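Local coordinates for protein sulfhydryl oxidase 1 (Homo sapiens, PDB 3LLK) that catalyses the FAD-dependent oxidation of thiols to disulfides with molecular oxygen as electron acceptor, the reaction of its sulfhydryl oxidase domain, at residues F126-L129 and T130-A134; V49-L52 and A53-P57; A241-N244 and F245-H249; W191-S194 and S195-V199. All coordinates share one frame; numbering follows the deposited sequence.

Contact 1 of 4, residues F126-L129 and T130-A134; sequences FHFL and TVQAA. With FAD (flavin-adenine dinucleotide), chain D.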
loop_
_atom_site.group_PDB
_atom_site.type_symbol
_atom_site.label_atom_id
_atom_site.label_comp_id
_atom_site.label_asym_id
_atom_site.label_seq_id
_atom_site.Cartn_x
_atom_site.Cartn_y
_atom_site.Cartn_z
ATOM N N PHE A 126 -0.457 1.203 0.866
ATOM C CA PHE A 126 0.435 1.262 2.030
ATOM C C PHE A 126 0.369 2.617 2.753
ATOM O O PHE A 126 0.207 2.670 3.974
ATOM C CB PHE A 126 1.901 0.982 1.628
ATOM C CG PHE A 126 2.203 -0.469 1.299
ATOM C CD1 PHE A 126 1.300 -1.489 1.601
ATOM C CD2 PHE A 126 3.406 -0.806 0.682
ATOM C CE1 PHE A 126 1.594 -2.830 1.286
ATOM C CE2 PHE A 126 3.711 -2.138 0.365
ATOM C CZ PHE A 126 2.802 -3.148 0.667
ATOM N N HIS A 127 0.530 3.706 2.004
ATOM C CA HIS A 127 0.478 5.044 2.593
ATOM C C HIS A 127 -0.863 5.253 3.293
ATOM O O HIS A 127 -0.931 5.782 4.405
ATOM C CB HIS A 127 0.653 6.124 1.518
ATOM C CG HIS A 127 2.044 6.222 0.977
ATOM N ND1 HIS A 127 3.117 6.596 1.754
ATOM C CD2 HIS A 127 2.545 5.962 -0.255
ATOM C CE1 HIS A 127 4.218 6.560 1.028
ATOM N NE2 HIS A 127 3.898 6.179 -0.195
ATOM N N PHE A 128 -1.928 4.813 2.646
ATOM C CA PHE A 128 -3.247 4.994 3.216
ATOM C C PHE A 128 -3.368 4.264 4.540
ATOM O O PHE A 128 -3.913 4.814 5.500
ATOM C CB PHE A 128 -4.324 4.538 2.235
ATOM C CG PHE A 128 -5.587 5.343 2.321
ATOM C CD1 PHE A 128 -6.374 5.303 3.465
ATOM C CD2 PHE A 128 -5.971 6.168 1.267
ATOM C CE1 PHE A 128 -7.531 6.074 3.568
ATOM C CE2 PHE A 128 -7.128 6.945 1.353
ATOM C CZ PHE A 128 -7.910 6.899 2.509
ATOM N N LEU A 129 -2.840 3.041 4.604
ATOM C CA LEU A 129 -2.898 2.266 5.832
ATOM C C LEU A 129 -2.152 2.989 6.956
ATOM O O LEU A 129 -2.646 3.036 8.075
ATOM C CB LEU A 129 -2.316 0.855 5.625
ATOM C CG LEU A 129 -3.132 -0.052 4.688
ATOM C CD1 LEU A 129 -2.402 -1.365 4.454
ATOM C CD2 LEU A 129 -4.507 -0.309 5.302
ATOM N N THR A 130 -0.981 3.557 6.667
ATOM C CA THR A 130 -0.237 4.262 7.718
ATOM C C THR A 130 -0.992 5.483 8.223
ATOM O O THR A 130 -1.011 5.759 9.434
ATOM C CB THR A 130 1.180 4.713 7.257
ATOM O OG1 THR A 130 1.085 5.597 6.133
ATOM C CG2 THR A 130 2.021 3.510 6.895
ATOM N N VAL A 131 -1.624 6.210 7.306
ATOM C CA VAL A 131 -2.366 7.390 7.695
ATOM C C VAL A 131 -3.608 7.035 8.498
ATOM O O VAL A 131 -3.902 7.684 9.496
ATOM C CB VAL A 131 -2.749 8.254 6.478
ATOM C CG1 VAL A 131 -3.683 9.387 6.917
ATOM C CG2 VAL A 131 -1.474 8.844 5.857
ATOM N N GLN A 132 -4.337 6.012 8.072
ATOM C CA GLN A 132 -5.521 5.589 8.805
ATOM C C GLN A 132 -5.127 5.269 10.251
ATOM O O GLN A 132 -5.843 5.612 11.189
ATOM C CB GLN A 132 -6.127 4.340 8.174
ATOM C CG GLN A 132 -6.822 4.561 6.846
ATOM C CD GLN A 132 -8.249 5.054 7.012
ATOM O OE1 GLN A 132 -8.486 6.235 7.240
ATOM N NE2 GLN A 132 -9.204 4.143 6.904
ATOM N N ALA A 133 -3.981 4.613 10.417
ATOM C CA ALA A 133 -3.494 4.229 11.743
ATOM C C ALA A 133 -3.062 5.422 12.584
ATOM O O ALA A 133 -3.011 5.331 13.813
ATOM C CB ALA A 133 -2.315 3.255 11.610
ATOM N N ALA A 134 -2.741 6.528 11.918
ATOM C CA ALA A 134 -2.292 7.729 12.605
ATOM C C ALA A 134 -3.449 8.654 12.958
ATOM O O ALA A 134 -3.293 9.572 13.761
ATOM C CB ALA A 134 -1.267 8.470 11.753
HETATM P PA FAD D . 4.488 5.261 -7.627
HETATM O O1A FAD D . 3.952 3.877 -7.745
HETATM O O2A FAD D . 5.868 5.563 -7.162
HETATM O O5B FAD D . 3.524 6.151 -6.767
HETATM C C5B FAD D . 2.134 5.905 -6.546
HETATM C C4B FAD D . 1.589 7.298 -6.364
HETATM O O4B FAD D . 1.711 7.565 -4.941
HETATM C C3B FAD D . 1.890 8.559 -7.203
HETATM O O3B FAD D . 1.190 8.671 -8.441
HETATM C C2B FAD D . 1.648 9.592 -6.198
HETATM O O2B FAD D . 0.335 10.056 -6.117
HETATM C C1B FAD D . 2.012 8.962 -4.844
HETATM N N9A FAD D . 3.329 9.128 -4.317
HETATM C C8A FAD D . 4.593 9.347 -4.926
HETATM N N7A FAD D . 5.598 9.493 -4.128
HETATM C C5A FAD D . 4.993 9.380 -2.883
HETATM C C6A FAD D . 5.555 9.496 -1.597
HETATM N N6A FAD D . 6.847 9.775 -1.379
HETATM N N1A FAD D . 4.752 9.373 -0.480
HETATM C C2A FAD D . 3.402 9.210 -0.551
HETATM N N3A FAD D . 2.833 9.096 -1.828
HETATM C C4A FAD D . 3.690 9.189 -2.970
HETATM N N1 FAD D . 10.616 -0.408 -9.086
HETATM C C2 FAD D . 11.858 -0.535 -9.672
HETATM O O2 FAD D . 11.903 -0.437 -10.909
HETATM N N3 FAD D . 12.843 -0.730 -8.712
HETATM C C4 FAD D . 12.699 -0.806 -7.305
HETATM O O4 FAD D . 13.715 -1.037 -6.569
HETATM C C4X FAD D . 11.415 -0.669 -6.820
HETATM N N5 FAD D . 11.145 -0.836 -5.423
HETATM C C5X FAD D . 9.839 -0.826 -4.863
HETATM C C6 FAD D . 9.698 -1.119 -3.492
HETATM C C7 FAD D . 8.389 -1.083 -2.933
HETATM C C7M FAD D . 8.314 -1.413 -1.442
HETATM C C8 FAD D . 7.249 -0.759 -3.728
HETATM C C8M FAD D . 5.796 -0.634 -3.318
HETATM C C9 FAD D . 7.426 -0.510 -5.089
HETATM C C9A FAD D . 8.680 -0.568 -5.751
HETATM N N10 FAD D . 9.107 -0.327 -7.155
HETATM C C10 FAD D . 10.340 -0.460 -7.739
HETATM C "C1'" FAD D . 8.105 0.232 -8.006
HETATM C "C2'" FAD D . 7.991 1.723 -8.099
HETATM O "O2'" FAD D . 8.220 2.334 -6.805
HETATM C "C3'" FAD D . 6.723 2.304 -8.647
HETATM O "O3'" FAD D . 5.608 1.806 -7.920
HETATM C "C4'" FAD D . 6.444 2.253 -10.140
HETATM O "O4'" FAD D . 7.653 2.539 -10.903
HETATM C "C5'" FAD D . 5.305 3.019 -10.659
HETATM O "O5'" FAD D . 5.609 4.402 -10.456
HETATM P P FAD D . 4.576 5.559 -10.508
HETATM O O1P FAD D . 5.316 6.629 -11.179
HETATM O O2P FAD D . 3.295 5.171 -11.154
HETATM O O3P FAD D . 4.226 6.021 -9.006
HETATM O O HOH W 1 2.952 7.367 4.637
#
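The carbonyl of His127 is gripped twice from one turn further on: Val131 N comes nearly straight along the C=O axis at 3.0 Å from His127 O, and Thr130 OG1 reaches His127 O at 2.7 Å from a bent approach, with a C=O...donor angle of 121°. The threonine hydroxyl can do so because it sits between its own N and carbonyl carbon (chi1 60°), folded back over the helix. A water that donates to Thr130 OG1 lies in the plane of the His127 ring at its edge, 3.0 Å from ND1. One face of that ring carries the adenine of FAD, whose C2A stands 3.1 Å above its centre, while His127 NE2 is hydrogen-bonded to His196. Replacing His127 by alanine is likely to leave His196 ND1 without its mate and the adenine without the ring beside it. On another side of the helix, Gln132 CG meets the edge of the Phe128 ring, 3.5 Å from CD1, with amide and ring planes turned 74° apart; the amide NE2 goes on to Tyr55 O. Helix 118-134 lies amid several others: Leu129 faces helix 39-55, Phe126 packs on helix 150-161, and Thr130 on Val189 of helix 185-203.

Contact 2 of 4, residues V49-L52 and A53-P57; sequences VAVL and AKYFP
Helix 39-55 makes its last turn here, with Val51 O taking Tyr55 N at 2.7 Å and Leu52 O taking Phe56 N at 2.9 Å, before Phe56 becomes the first residue to leave helical backbone angles. Val51 and Tyr55 lean together one turn apart: CG1 of the valine is 4.1 Å from CD2 of the tyrosine, the two side chains meeting at a slant. The aliphatic start of Lys54 covers one face of the phenol, CG standing 3.9 Å over the ring centre, and the rest of the lysine chain runs on extended. At its far end, Tyr55 OH is hydrogen-bonded to Gln136. Phe56 has CG anti to its backbone N (chi1 -176°), which carries the ring away from the preceding turn and leaves a loose approach of 4.4 Å between its CD2 and Leu52 CD2. Pro57 CD lies 3.6 Å above one face of the Phe56 ring, toward the rim, where the chain leaves the helix. Three helices pack against this end: Leu52 and Phe56 meet Leu23 of helix 16-30, Ala53 meets helix 60-75, and Phe56 and Pro57 meet Leu125 and Phe128 of helix 118-134.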
loop_
_atom_site.group_PDB
_atom_site.type_symbol
_atom_site.label_atom_id
_atom_site.label_comp_id
_atom_site.label_asym_id
_atom_site.label_seq_id
_atom_site.Cartn_x
_atom_site.Cartn_y
_atom_site.Cartn_z
ATOM N N VAL A 49 -3.670 -8.970 6.611
ATOM C CA VAL A 49 -5.121 -9.028 6.451
ATOM C C VAL A 49 -5.782 -8.413 7.685
ATOM O O VAL A 49 -6.806 -7.747 7.565
ATOM C CB VAL A 49 -5.626 -10.486 6.243
ATOM C CG1 VAL A 49 -7.132 -10.543 6.313
ATOM C CG2 VAL A 49 -5.172 -10.993 4.885
ATOM N N ALA A 50 -5.190 -8.634 8.862
ATOM C CA ALA A 50 -5.718 -8.058 10.095
ATOM C C ALA A 50 -5.660 -6.540 9.951
ATOM O O ALA A 50 -6.595 -5.835 10.332
ATOM C CB ALA A 50 -4.886 -8.502 11.304
ATOM N N VAL A 51 -4.557 -6.042 9.398
ATOM C CA VAL A 51 -4.388 -4.603 9.187
ATOM C C VAL A 51 -5.429 -4.077 8.190
ATOM O O VAL A 51 -6.030 -3.021 8.408
ATOM C CB VAL A 51 -2.956 -4.276 8.690
ATOM C CG1 VAL A 51 -2.877 -2.849 8.181
ATOM C CG2 VAL A 51 -1.962 -4.461 9.833
ATOM N N LEU A 52 -5.659 -4.818 7.108
ATOM C CA LEU A 52 -6.650 -4.394 6.122
ATOM C C LEU A 52 -8.052 -4.352 6.730
ATOM O O LEU A 52 -8.784 -3.368 6.580
ATOM C CB LEU A 52 -6.650 -5.342 4.919
ATOM C CG LEU A 52 -5.349 -5.361 4.110
ATOM C CD1 LEU A 52 -5.427 -6.475 3.070
ATOM C CD2 LEU A 52 -5.129 -3.998 3.442
ATOM N N ALA A 53 -8.424 -5.425 7.418
ATOM C CA ALA A 53 -9.749 -5.502 8.028
ATOM C C ALA A 53 -10.021 -4.295 8.922
ATOM O O ALA A 53 -11.151 -3.813 9.006
ATOM C CB ALA A 53 -9.883 -6.790 8.834
ATOM N N LYS A 54 -8.982 -3.792 9.575
ATOM C CA LYS A 54 -9.157 -2.656 10.472
ATOM C C LYS A 54 -8.937 -1.273 9.863
ATOM O O LYS A 54 -9.671 -0.339 10.181
ATOM C CB LYS A 54 -8.235 -2.803 11.683
ATOM C CG LYS A 54 -8.366 -1.670 12.687
ATOM C CD LYS A 54 -7.528 -1.930 13.919
ATOM C CE LYS A 54 -7.797 -0.875 14.980
ATOM N NZ LYS A 54 -7.029 -1.153 16.223
ATOM N N TYR A 55 -7.945 -1.140 8.988
ATOM C CA TYR A 55 -7.622 0.167 8.421
ATOM C C TYR A 55 -7.968 0.472 6.959
ATOM O O TYR A 55 -7.934 1.633 6.560
ATOM C CB TYR A 55 -6.139 0.455 8.656
ATOM C CG TYR A 55 -5.781 0.542 10.127
ATOM C CD1 TYR A 55 -6.374 1.504 10.953
ATOM C CD2 TYR A 55 -4.857 -0.337 10.694
ATOM C CE1 TYR A 55 -6.053 1.588 12.307
ATOM C CE2 TYR A 55 -4.528 -0.264 12.041
ATOM C CZ TYR A 55 -5.128 0.703 12.845
ATOM O OH TYR A 55 -4.789 0.787 14.175
ATOM N N PHE A 56 -8.277 -0.540 6.152
ATOM C CA PHE A 56 -8.621 -0.257 4.767
ATOM C C PHE A 56 -9.895 0.588 4.769
ATOM O O PHE A 56 -10.866 0.244 5.439
ATOM C CB PHE A 56 -8.850 -1.546 3.979
ATOM C CG PHE A 56 -9.117 -1.311 2.520
ATOM C CD1 PHE A 56 -10.423 -1.178 2.049
ATOM C CD2 PHE A 56 -8.064 -1.205 1.615
ATOM C CE1 PHE A 56 -10.680 -0.944 0.688
ATOM C CE2 PHE A 56 -8.301 -0.970 0.243
ATOM C CZ PHE A 56 -9.611 -0.840 -0.218
ATOM N N PRO A 57 -9.905 1.705 4.014
ATOM C CA PRO A 57 -11.069 2.607 3.937
ATOM C C PRO A 57 -12.154 2.076 2.999
ATOM O O PRO A 57 -12.575 2.764 2.075
ATOM C CB PRO A 57 -10.452 3.900 3.417
ATOM C CG PRO A 57 -9.438 3.379 2.420
ATOM C CD PRO A 57 -8.804 2.188 3.153
#

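Contact 3 of 4, residues A241-N244 and F245-H249; sequences ATLN and FLKAH
Thr242 and Leu246 lie side by side and point the same way, the threonine methyl CG2 resting 4.0 Å from Leu246 CD1. Beneath them, Leu246 N donates to Thr242 O at 2.8 Å, and Leu246 CG comes within 3.2 Å of that oxygen, held over it because the leucine CG is anti to its own carbonyl carbon (chi1 -68°). Beside this pair, Leu243 and Lys247 cross: the lysine CE touches Leu243 CG at 3.7 Å, and a bend at the last torsion (chi4 -85°) takes the ammonium group off the leucine to Asn186 OD1, with which it hydrogen-bonds. Further along the helix, His249 CB sits 3.8 Å above one face of the Phe245 ring, toward its rim. The next shell fixes these groups. Thr242 OG1 bonds to the carbonyl of Asp238, Phe245 and His249 both meet the Trp218 ring, and Thr242 and Leu246 lean on Trp193 of helix 185-203. The Leu246 side chain is also about 4 Å from FAD at the nearest atoms, on the adenine side. Were this leucine cut back to alanine, a gap would probably open between Thr242 CG2, Trp193 and the adenine. The chemistry is therefore divided: Thr242 and Leu246 turn apolar groups to Trp193, Leu246 alone also bordering the adenine end of FAD, and Lys247 packs its carbon chain on Leu243 while its amino group hydrogen-bonds to Asn186.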
loop_
_atom_site.group_PDB
_atom_site.type_symbol
_atom_site.label_atom_id
_atom_site.label_comp_id
_atom_site.label_asym_id
_atom_site.label_seq_id
_atom_site.Cartn_x
_atom_site.Cartn_y
_atom_site.Cartn_z
ATOM N N ALA A 241 4.125 20.528 7.962
ATOM C CA ALA A 241 3.186 20.794 6.879
ATOM C C ALA A 241 2.973 19.516 6.059
ATOM O O ALA A 241 1.849 19.188 5.688
ATOM C CB ALA A 241 3.722 21.923 5.979
ATOM N N THR A 242 4.067 18.812 5.785
ATOM C CA THR A 242 4.038 17.570 5.012
ATOM C C THR A 242 3.158 16.526 5.712
ATOM O O THR A 242 2.336 15.865 5.075
ATOM C CB THR A 242 5.477 17.025 4.818
ATOM O OG1 THR A 242 6.244 17.980 4.070
ATOM C CG2 THR A 242 5.470 15.681 4.058
ATOM N N LEU A 243 3.313 16.388 7.025
ATOM C CA LEU A 243 2.500 15.427 7.771
ATOM C C LEU A 243 1.014 15.743 7.606
ATOM O O LEU A 243 0.204 14.846 7.368
ATOM C CB LEU A 243 2.873 15.438 9.263
ATOM C CG LEU A 243 2.086 14.461 10.151
ATOM C CD1 LEU A 243 2.321 13.017 9.669
ATOM C CD2 LEU A 243 2.519 14.630 11.607
ATOM N N ASN A 244 0.657 17.021 7.726
ATOM C CA ASN A 244 -0.731 17.437 7.581
ATOM C C ASN A 244 -1.225 17.161 6.169
ATOM O O ASN A 244 -2.333 16.665 5.979
ATOM C CB ASN A 244 -0.891 18.929 7.891
ATOM C CG ASN A 244 -0.694 19.245 9.362
ATOM O OD1 ASN A 244 -1.256 18.580 10.233
ATOM N ND2 ASN A 244 0.101 20.271 9.647
ATOM N N PHE A 245 -0.412 17.480 5.168
ATOM C CA PHE A 245 -0.842 17.220 3.803
ATOM C C PHE A 245 -1.089 15.722 3.636
ATOM O O PHE A 245 -2.087 15.312 3.050
ATOM C CB PHE A 245 0.208 17.669 2.782
ATOM C CG PHE A 245 -0.075 17.185 1.383
ATOM C CD1 PHE A 245 -1.051 17.795 0.603
ATOM C CD2 PHE A 245 0.594 16.073 0.872
ATOM C CE1 PHE A 245 -1.363 17.306 -0.671
ATOM C CE2 PHE A 245 0.295 15.578 -0.389
ATOM C CZ PHE A 245 -0.690 16.196 -1.167
ATOM N N LEU A 246 -0.185 14.905 4.160
ATOM C CA LEU A 246 -0.343 13.454 4.036
ATOM C C LEU A 246 -1.668 12.989 4.664
ATOM O O LEU A 246 -2.418 12.211 4.066
ATOM C CB LEU A 246 0.859 12.744 4.673
ATOM C CG LEU A 246 2.207 12.914 3.951
ATOM C CD1 LEU A 246 3.328 12.457 4.857
ATOM C CD2 LEU A 246 2.227 12.110 2.646
ATOM N N LYS A 247 -1.970 13.488 5.859
ATOM C CA LYS A 247 -3.208 13.116 6.542
ATOM C C LYS A 247 -4.434 13.554 5.744
ATOM O O LYS A 247 -5.464 12.879 5.752
ATOM C CB LYS A 247 -3.240 13.718 7.946
ATOM C CG LYS A 247 -2.260 13.063 8.925
ATOM C CD LYS A 247 -2.255 13.793 10.275
ATOM C CE LYS A 247 -1.263 13.196 11.266
ATOM N NZ LYS A 247 -1.838 12.048 12.018
ATOM N N ALA A 248 -4.317 14.677 5.044
ATOM C CA ALA A 248 -5.412 15.182 4.224
ATOM C C ALA A 248 -5.527 14.402 2.915
ATOM O O ALA A 248 -6.624 14.050 2.485
ATOM C CB ALA A 248 -5.195 16.667 3.917
ATOM N N HIS A 249 -4.387 14.136 2.283
ATOM C CA HIS A 249 -4.363 13.431 1.003
ATOM C C HIS A 249 -4.851 11.984 1.097
ATOM O O HIS A 249 -5.723 11.552 0.331
ATOM C CB HIS A 249 -2.945 13.469 0.423
ATOM C CG HIS A 249 -2.843 12.869 -0.941
ATOM N ND1 HIS A 249 -3.143 13.570 -2.089
ATOM C CD2 HIS A 249 -2.523 11.614 -1.340
ATOM C CE1 HIS A 249 -3.012 12.774 -3.135
ATOM N NE2 HIS A 249 -2.637 11.582 -2.709
#

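Contact 4 of 4, residues W191-S194 and S195-V199; sequences WLWS and SHNRV. With FAD (flavin-adenine dinucleotide), chain D.
Two hydrogen bonds from Ser195 converge on Trp191 O, its OG and its N each at 2.9 Å and arriving from opposite faces of the carbonyl plane. The main chain and FAD share another acceptor: Trp193 O takes Asn197 N and also the adenine amino group N6A, the latter at 2.9 Å. His196 NE2 completes the polar set with a fairly straight bond (162°) to the phosphate oxygen O2A of FAD at 2.8 Å.

Ring contacts form the second kind. Trp191, CG anti to its backbone N (chi1 -176°), swings its indole over Ser195, whose OG stands 3.1 Å above the ring plane and whose CB makes a CH-pi contact. The His196 ring lays one face against the adenine, ND1 3.1 Å from FAD C5A. Trp193 instead presents its edge to the base, CD1 lying 3.5 Å from N1A. Its ring and the Asn197 amide are turned 73° apart, and both Trp193 NE1 and Asn197 ND2 donate to Trp218 O.

One histidine thus lies against the base and binds the phosphate; its NE2-H is spent on O2A, which helps to fix the rotation of the ring over the adenine, and the backbone carbonyl of Trp193 recognises the adenine amino group.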
loop_
_atom_site.group_PDB
_atom_site.type_symbol
_atom_site.label_atom_id
_atom_site.label_comp_id
_atom_site.label_asym_id
_atom_site.label_seq_id
_atom_site.Cartn_x
_atom_site.Cartn_y
_atom_site.Cartn_z
ATOM N N TRP A 191 7.949 8.017 7.728
ATOM C CA TRP A 191 8.985 7.066 7.342
ATOM C C TRP A 191 8.698 6.477 5.966
ATOM O O TRP A 191 9.597 6.354 5.130
ATOM C CB TRP A 191 9.093 5.909 8.344
ATOM C CG TRP A 191 10.233 4.989 7.989
ATOM C CD1 TRP A 191 11.537 5.119 8.375
ATOM C CD2 TRP A 191 10.198 3.881 7.075
ATOM N NE1 TRP A 191 12.317 4.175 7.756
ATOM C CE2 TRP A 191 11.523 3.399 6.953
ATOM C CE3 TRP A 191 9.180 3.254 6.346
ATOM C CZ2 TRP A 191 11.857 2.319 6.133
ATOM C CZ3 TRP A 191 9.511 2.174 5.525
ATOM C CH2 TRP A 191 10.843 1.720 5.429
ATOM N N LEU A 192 7.448 6.089 5.742
ATOM C CA LEU A 192 7.065 5.489 4.463
ATOM C C LEU A 192 7.141 6.535 3.361
ATOM O O LEU A 192 7.565 6.251 2.239
ATOM C CB LEU A 192 5.643 4.929 4.537
ATOM C CG LEU A 192 5.225 4.022 3.371
ATOM C CD1 LEU A 192 6.166 2.839 3.268
ATOM C CD2 LEU A 192 3.788 3.554 3.584
ATOM N N TRP A 193 6.720 7.750 3.694
ATOM C CA TRP A 193 6.733 8.857 2.754
ATOM C C TRP A 193 8.142 9.152 2.254
ATOM O O TRP A 193 8.384 9.196 1.042
ATOM C CB TRP A 193 6.152 10.103 3.422
ATOM C CG TRP A 193 6.558 11.397 2.777
ATOM C CD1 TRP A 193 6.116 11.900 1.588
ATOM C CD2 TRP A 193 7.500 12.348 3.291
ATOM N NE1 TRP A 193 6.721 13.107 1.331
ATOM C CE2 TRP A 193 7.577 13.405 2.358
ATOM C CE3 TRP A 193 8.288 12.405 4.449
ATOM C CZ2 TRP A 193 8.415 14.517 2.545
ATOM C CZ3 TRP A 193 9.123 13.511 4.637
ATOM C CH2 TRP A 193 9.178 14.550 3.687
ATOM N N SER A 194 9.072 9.356 3.183
ATOM C CA SER A 194 10.444 9.663 2.794
ATOM C C SER A 194 11.121 8.462 2.151
ATOM O O SER A 194 11.942 8.626 1.254
ATOM C CB SER A 194 11.258 10.164 3.997
ATOM O OG SER A 194 11.399 9.169 4.982
ATOM N N SER A 195 10.785 7.257 2.600
ATOM C CA SER A 195 11.379 6.064 2.007
ATOM C C SER A 195 10.916 5.952 0.551
ATOM O O SER A 195 11.674 5.553 -0.330
ATOM C CB SER A 195 10.977 4.806 2.786
ATOM O OG SER A 195 11.666 4.712 4.032
ATOM N N HIS A 196 9.665 6.322 0.299
ATOM C CA HIS A 196 9.133 6.273 -1.054
ATOM C C HIS A 196 9.882 7.302 -1.917
ATOM O O HIS A 196 10.202 7.041 -3.081
ATOM C CB HIS A 196 7.623 6.553 -1.019
ATOM C CG HIS A 196 6.929 6.337 -2.330
ATOM N ND1 HIS A 196 5.554 6.333 -2.446
ATOM C CD2 HIS A 196 7.411 6.131 -3.579
ATOM C CE1 HIS A 196 5.220 6.132 -3.709
ATOM N NE2 HIS A 196 6.328 6.009 -4.418
ATOM N N ASN A 197 10.190 8.466 -1.347
ATOM C CA ASN A 197 10.913 9.465 -2.123
ATOM C C ASN A 197 12.340 9.028 -2.437
ATOM O O ASN A 197 12.890 9.378 -3.481
ATOM C CB ASN A 197 10.889 10.832 -1.423
ATOM C CG ASN A 197 9.682 11.676 -1.848
ATOM O OD1 ASN A 197 9.203 11.557 -2.974
ATOM N ND2 ASN A 197 9.207 12.542 -0.959
ATOM N N ARG A 198 12.940 8.238 -1.556
ATOM C CA ARG A 198 14.296 7.759 -1.804
ATOM C C ARG A 198 14.262 6.809 -3.011
ATOM O O ARG A 198 15.216 6.728 -3.788
ATOM C CB ARG A 198 14.832 7.046 -0.570
ATOM C CG ARG A 198 14.958 7.955 0.654
ATOM C CD ARG A 198 15.626 7.211 1.798
ATOM N NE ARG A 198 16.996 6.862 1.452
ATOM C CZ ARG A 198 17.602 5.741 1.824
ATOM N NH1 ARG A 198 16.953 4.848 2.557
ATOM N NH2 ARG A 198 18.861 5.520 1.469
ATOM N N VAL A 199 13.148 6.095 -3.160
ATOM C CA VAL A 199 12.963 5.181 -4.284
ATOM C C VAL A 199 12.712 6.024 -5.529
ATOM O O VAL A 199 13.229 5.727 -6.613
ATOM C CB VAL A 199 11.751 4.227 -4.054
ATOM C CG1 VAL A 199 11.425 3.455 -5.334
ATOM C CG2 VAL A 199 12.081 3.243 -2.936
HETATM P PA FAD D . 4.488 5.261 -7.627
HETATM O O1A FAD D . 3.952 3.877 -7.745
HETATM O O2A FAD D . 5.868 5.563 -7.162
HETATM O O5B FAD D . 3.524 6.151 -6.767
HETATM C C5B FAD D . 2.134 5.905 -6.546
HETATM C C4B FAD D . 1.589 7.298 -6.364
HETATM O O4B FAD D . 1.711 7.565 -4.941
HETATM C C3B FAD D . 1.890 8.559 -7.203
HETATM O O3B FAD D . 1.190 8.671 -8.441
HETATM C C2B FAD D . 1.648 9.592 -6.198
HETATM O O2B FAD D . 0.335 10.056 -6.117
HETATM C C1B FAD D . 2.012 8.962 -4.844
HETATM N N9A FAD D . 3.329 9.128 -4.317
HETATM C C8A FAD D . 4.593 9.347 -4.926
HETATM N N7A FAD D . 5.598 9.493 -4.128
HETATM C C5A FAD D . 4.993 9.380 -2.883
HETATM C C6A FAD D . 5.555 9.496 -1.597
HETATM N N6A FAD D . 6.847 9.775 -1.379
HETATM N N1A FAD D . 4.752 9.373 -0.480
HETATM C C2A FAD D . 3.402 9.210 -0.551
HETATM N N3A FAD D . 2.833 9.096 -1.828
HETATM C C4A FAD D . 3.690 9.189 -2.970
HETATM N N1 FAD D . 10.616 -0.408 -9.086
HETATM C C2 FAD D . 11.858 -0.535 -9.672
HETATM O O2 FAD D . 11.903 -0.437 -10.909
HETATM N N3 FAD D . 12.843 -0.730 -8.712
HETATM C C4 FAD D . 12.699 -0.806 -7.305
HETATM O O4 FAD D . 13.715 -1.037 -6.569
HETATM C C4X FAD D . 11.415 -0.669 -6.820
HETATM N N5 FAD D . 11.145 -0.836 -5.423
HETATM C C5X FAD D . 9.839 -0.826 -4.863
HETATM C C6 FAD D . 9.698 -1.119 -3.492
HETATM C C7 FAD D . 8.389 -1.083 -2.933
HETATM C C7M FAD D . 8.314 -1.413 -1.442
HETATM C C8 FAD D . 7.249 -0.759 -3.728
HETATM C C8M FAD D . 5.796 -0.634 -3.318
HETATM C C9 FAD D . 7.426 -0.510 -5.089
HETATM C C9A FAD D . 8.680 -0.568 -5.751
HETATM N N10 FAD D . 9.107 -0.327 -7.155
HETATM C C10 FAD D . 10.340 -0.460 -7.739
HETATM C "C1'" FAD D . 8.105 0.232 -8.006
HETATM C "C2'" FAD D . 7.991 1.723 -8.099
HETATM O "O2'" FAD D . 8.220 2.334 -6.805
HETATM C "C3'" FAD D . 6.723 2.304 -8.647
HETATM O "O3'" FAD D . 5.608 1.806 -7.920
HETATM C "C4'" FAD D . 6.444 2.253 -10.140
HETATM O "O4'" FAD D . 7.653 2.539 -10.903
HETATM C "C5'" FAD D . 5.305 3.019 -10.659
HETATM O "O5'" FAD D . 5.609 4.402 -10.456
HETATM P P FAD D . 4.576 5.559 -10.508
HETATM O O1P FAD D . 5.316 6.629 -11.179
HETATM O O2P FAD D . 3.295 5.171 -11.154
HETATM O O3P FAD D . 4.226 6.021 -9.006
#

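Along the chain the order is contact 2, contact 1, contact 4, contact 3, on helices 39-55, 118-134, 185-203 and 239-249. Contact 1 is the middle piece: its centre lies about 10 Å from that of contact 2, 11 Å from contact 3 and 14 Å from contact 4, and it touches all three. Contacts 3 and 4, also 14 Å apart between centres, meet through Trp193, whereas contact 2 stays about 9 to 10 Å from both at the nearest atoms. Contacts 1 and 4 both belong to the Erv1/Alr-like part of the chain and share the adenine of FAD. Helix 118-134 therefore connects the cofactor site with helix 39-55 of the preceding part, consistent with a pseudo-dimer of functional and degenerate oxidase domains.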